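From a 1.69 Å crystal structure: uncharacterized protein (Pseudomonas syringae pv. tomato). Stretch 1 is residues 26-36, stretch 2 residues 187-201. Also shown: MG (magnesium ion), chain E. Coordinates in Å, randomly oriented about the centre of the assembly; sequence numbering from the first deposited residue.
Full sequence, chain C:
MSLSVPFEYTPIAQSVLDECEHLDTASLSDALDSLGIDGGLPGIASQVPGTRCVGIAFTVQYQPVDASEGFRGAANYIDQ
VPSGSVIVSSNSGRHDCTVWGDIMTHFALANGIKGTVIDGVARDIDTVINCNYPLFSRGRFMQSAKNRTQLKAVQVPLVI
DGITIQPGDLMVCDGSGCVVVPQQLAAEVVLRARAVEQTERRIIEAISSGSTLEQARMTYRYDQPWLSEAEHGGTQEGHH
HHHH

Stretch 1 (26-36) ASLSDALDSLG
Stretch 2 (187-201) AEVVLRARAVEQTER

Two helices of one chain, far apart in sequence, cross with 116° between their N-to-C directions and 7.8 Å between their axes at closest approach. Residues 26-33 are helical, continuing a helix begun earlier; residues 187-201 lie wholly within a longer helix. The register is set where S27 CA lies 4.7 Å from A193 CA, where S27 CB and A193 CB also meet, at 3.9 Å; the contact buries 616 Å² in all. A26 makes no contact, and its O accepts from D30 N at 2.9 Å, one of the i to i+4 bonds of this helix. S27 (chi1 m) points toward stretch 2: its O is 3.6 Å from A193 CB, and its OG donates to E197 OE2 at 2.5 Å, a distance to be read with caution because the OG is modelled too close to a neighbour. E197 (m, t, chi3 -6°) starts sideways and brings its carboxylate in. Water 1 donates to S27 OG at 2.7 Å and binds MG at 2.1 Å, while E200 OE1 binds MG directly at 2.4 Å; the ion thus ties both helices together through one water and one carboxylate. L28 (m, t) leaves its backbone sideways, yet its CD2 reaches A193 CB at 3.7 Å and V189 CG1 at 3.8 Å, an apolar contact among buried residues. D30 (m, chi2 -3°) points toward stretch 2, its OD2 4.0 Å from both V196 CG1 and E200 OE2; the like charges are close, but D30 OD2 is hydrogen-bonded elsewhere in the structure and the other oxygen of E200 is on the metal. A31 settles its methyl against the backbone of stretch 2, with CB 3.4 Å from V189 O and 3.6 Å from A193 N, and 3.6 Å from R192 CB. L32 (m, t) sets off away but curls back, CD2 lying 3.7 Å from V189 CG2 (V189 chi1 t). D33 opens a type I turn ending at G36. S34 (p) accepts from R192 NH1 at its OG (2.9 Å, 154°) and donates from the same OG to A31 O at 2.6 Å. R192 (m, t, t, chi4 -127°) is extended and braced within its own helix by a salt bridge from NE to E188 OE2 at 2.7 Å. L35 (m, t) places CD2 over one face of that guanidinium, 3.4 Å from R192 CZ, and CD1 3.5 Å from V189 CG2. G36, at phi/psi 90/20, closes a Schellman motif, with G36 N to D33 O at 2.9 Å.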

# COMPACT_ATOMS: atom_id res chain seq x y z
N ALA C 26 4.16 16.47 8.56
CA ALA C 26 4.14 16.46 10.03
C ALA C 26 4.32 17.86 10.64
O ALA C 26 3.60 18.22 11.58
CB ALA C 26 5.17 15.47 10.61
N SER C 27 5.27 18.65 10.13
CA SER C 27 5.49 19.98 10.66
C SER C 27 4.24 20.86 10.47
O SER C 27 3.83 21.58 11.38
CB SER C 27 6.69 20.65 10.00
OG SER C 27 7.76 19.70 9.91
N LEU C 28 3.65 20.76 9.27
CA LEU C 28 2.50 21.57 8.94
C LEU C 28 1.30 21.17 9.78
O LEU C 28 0.58 22.03 10.26
CB LEU C 28 2.17 21.45 7.45
CG LEU C 28 3.21 22.26 6.64
CD1 LEU C 28 3.22 21.79 5.22
CD2 LEU C 28 2.91 23.77 6.73
N SER C 29 1.16 19.86 9.99
CA SER C 29 0.08 19.35 10.84
C SER C 29 0.24 19.80 12.31
O SER C 29 -0.72 20.25 12.95
CB SER C 29 0.03 17.84 10.75
OG SER C 29 -1.04 17.33 11.56
N ASP C 30 1.46 19.73 12.84
CA ASP C 30 1.73 20.21 14.23
C ASP C 30 1.44 21.71 14.35
O ASP C 30 0.87 22.17 15.35
CB ASP C 30 3.18 19.89 14.64
CG ASP C 30 3.44 18.39 14.79
OD1 ASP C 30 2.50 17.58 14.63
OD2 ASP C 30 4.62 18.01 15.02
N ALA C 31 1.75 22.47 13.30
CA ALA C 31 1.47 23.91 13.28
C ALA C 31 -0.04 24.18 13.28
O ALA C 31 -0.54 25.03 14.03
CB ALA C 31 2.11 24.56 12.05
N LEU C 32 -0.75 23.47 12.43
CA LEU C 32 -2.21 23.56 12.42
C LEU C 32 -2.78 23.21 13.79
O LEU C 32 -3.65 23.92 14.29
CB LEU C 32 -2.80 22.66 11.37
CG LEU C 32 -2.69 23.23 9.96
CD1 LEU C 32 -2.96 22.05 8.99
CD2 LEU C 32 -3.69 24.36 9.71
N ASP C 33 -2.27 22.14 14.40
CA ASP C 33 -2.79 21.69 15.70
C ASP C 33 -2.64 22.80 16.73
O ASP C 33 -3.49 22.97 17.60
CB ASP C 33 -2.01 20.46 16.21
CG ASP C 33 -2.43 19.18 15.54
OD1 ASP C 33 -3.37 19.19 14.71
OD2 ASP C 33 -1.79 18.15 15.86
N SER C 34 -1.53 23.55 16.65
CA SER C 34 -1.29 24.68 17.56
C SER C 34 -2.27 25.82 17.36
O SER C 34 -2.37 26.73 18.20
CB SER C 34 0.17 25.19 17.47
OG SER C 34 0.39 25.93 16.30
N LEU C 35 -3.01 25.77 16.25
CA LEU C 35 -4.06 26.73 15.95
C LEU C 35 -5.46 26.11 16.15
O LEU C 35 -6.47 26.77 15.94
CB LEU C 35 -3.87 27.35 14.55
CG LEU C 35 -2.56 28.18 14.38
CD1 LEU C 35 -2.22 28.42 12.91
CD2 LEU C 35 -2.60 29.49 15.15
N GLY C 36 -5.50 24.84 16.57
CA GLY C 36 -6.77 24.19 16.95
C GLY C 36 -7.47 23.51 15.79
O GLY C 36 -8.66 23.24 15.86
N ALA C 187 0.22 31.58 5.69
CA ALA C 187 1.49 32.23 6.09
C ALA C 187 1.85 31.92 7.55
O ALA C 187 2.99 31.56 7.86
CB ALA C 187 1.44 33.75 5.86
N GLU C 188 0.87 32.02 8.44
CA GLU C 188 1.11 31.76 9.85
C GLU C 188 1.45 30.28 10.10
O GLU C 188 2.32 29.98 10.91
CB GLU C 188 -0.12 32.18 10.68
CG GLU C 188 -0.03 31.88 12.19
CD GLU C 188 1.02 32.72 12.93
OE1 GLU C 188 1.41 33.82 12.45
OE2 GLU C 188 1.46 32.27 14.01
N VAL C 189 0.77 29.36 9.42
CA VAL C 189 1.04 27.93 9.59
C VAL C 189 2.46 27.58 9.09
O VAL C 189 3.18 26.82 9.73
CB VAL C 189 -0.04 27.07 8.91
CG1 VAL C 189 0.39 25.62 8.83
CG2 VAL C 189 -1.36 27.25 9.68
N VAL C 190 2.85 28.18 7.98
CA VAL C 190 4.16 27.90 7.42
C VAL C 190 5.27 28.42 8.36
O VAL C 190 6.26 27.72 8.59
CB VAL C 190 4.30 28.47 5.99
CG1 VAL C 190 5.77 28.49 5.53
CG2 VAL C 190 3.45 27.64 5.04
N LEU C 191 5.08 29.61 8.92
CA LEU C 191 5.97 30.14 9.94
C LEU C 191 6.08 29.21 11.17
O LEU C 191 7.18 28.90 11.64
CB LEU C 191 5.51 31.55 10.37
CG LEU C 191 6.34 32.34 11.39
CD1 LEU C 191 7.66 32.79 10.76
CD2 LEU C 191 5.55 33.55 11.88
N ARG C 192 4.93 28.73 11.66
CA ARG C 192 4.96 27.84 12.80
C ARG C 192 5.62 26.48 12.48
O ARG C 192 6.39 25.95 13.30
CB ARG C 192 3.54 27.62 13.36
CG ARG C 192 3.04 28.85 14.12
CD ARG C 192 1.59 28.72 14.50
NE ARG C 192 1.13 29.91 15.21
CZ ARG C 192 0.53 29.90 16.40
NH1 ARG C 192 0.27 28.75 17.02
NH2 ARG C 192 0.17 31.05 16.96
N ALA C 193 5.37 25.97 11.27
CA ALA C 193 5.92 24.69 10.84
C ALA C 193 7.44 24.77 10.77
O ALA C 193 8.13 23.84 11.14
CB ALA C 193 5.34 24.26 9.48
N ARG C 194 7.94 25.90 10.29
CA ARG C 194 9.39 26.05 10.21
C ARG C 194 10.05 25.99 11.60
O ARG C 194 11.15 25.44 11.77
CB ARG C 194 9.68 27.39 9.55
CG ARG C 194 11.08 27.49 9.07
CD ARG C 194 11.53 28.90 9.18
NE ARG C 194 10.71 29.82 8.39
CZ ARG C 194 11.08 31.06 8.09
NH1 ARG C 194 12.27 31.52 8.49
NH2 ARG C 194 10.29 31.84 7.37
N ALA C 195 9.40 26.62 12.58
CA ALA C 195 9.85 26.63 13.96
C ALA C 195 9.79 25.23 14.58
O ALA C 195 10.69 24.83 15.31
CB ALA C 195 9.01 27.62 14.77
N VAL C 196 8.71 24.48 14.30
CA VAL C 196 8.63 23.08 14.72
C VAL C 196 9.80 22.24 14.17
O VAL C 196 10.45 21.48 14.91
CB VAL C 196 7.28 22.46 14.28
CG1 VAL C 196 7.28 20.94 14.52
CG2 VAL C 196 6.15 23.11 15.02
N GLU C 197 10.11 22.41 12.88
CA GLU C 197 11.19 21.67 12.24
C GLU C 197 12.52 22.02 12.88
O GLU C 197 13.33 21.13 13.15
CB GLU C 197 11.22 21.89 10.71
CG GLU C 197 10.05 21.16 10.03
CD GLU C 197 10.31 20.71 8.59
OE1 GLU C 197 11.39 21.05 8.03
OE2 GLU C 197 9.43 20.00 8.04
N GLN C 198 12.73 23.31 13.16
CA GLN C 198 13.98 23.74 13.79
C GLN C 198 14.19 23.11 15.17
O GLN C 198 15.25 22.54 15.43
CB GLN C 198 14.10 25.26 13.85
CG GLN C 198 14.47 25.89 12.52
CD GLN C 198 14.24 27.39 12.48
OE1 GLN C 198 13.53 27.95 13.32
NE2 GLN C 198 14.86 28.06 11.50
N THR C 199 13.16 23.19 16.03
CA THR C 199 13.21 22.58 17.37
C THR C 199 13.50 21.08 17.29
O THR C 199 14.34 20.55 18.04
CB THR C 199 11.88 22.82 18.16
OG1 THR C 199 11.73 24.22 18.41
CG2 THR C 199 11.91 22.07 19.48
N GLU C 200 12.83 20.41 16.36
CA GLU C 200 12.98 18.96 16.20
C GLU C 200 14.35 18.56 15.69
O GLU C 200 14.89 17.51 16.08
CB GLU C 200 11.98 18.44 15.20
CG GLU C 200 10.63 18.19 15.72
CD GLU C 200 9.83 17.37 14.73
OE1 GLU C 200 10.44 16.79 13.77
OE2 GLU C 200 8.60 17.31 14.93
N ARG C 201 14.91 19.37 14.79
CA ARG C 201 16.23 19.09 14.26
C ARG C 201 17.26 19.10 15.39
O ARG C 201 18.16 18.25 15.43
CB ARG C 201 16.59 20.06 13.14
CG ARG C 201 17.97 19.84 12.51
CD ARG C 201 18.03 20.33 11.06
NE ARG C 201 16.99 21.30 10.74
CZ ARG C 201 17.17 22.61 10.57
NH1 ARG C 201 16.12 23.38 10.30
NH2 ARG C 201 18.39 23.15 10.66
MG MG E . 9.74 16.25 11.57
O HOH W 1 8.57 18.03 11.82
O HOH W 2 8.24 15.22 12.34
O HOH W 3 11.30 17.47 10.70
O HOH W 4 9.09 15.56 9.83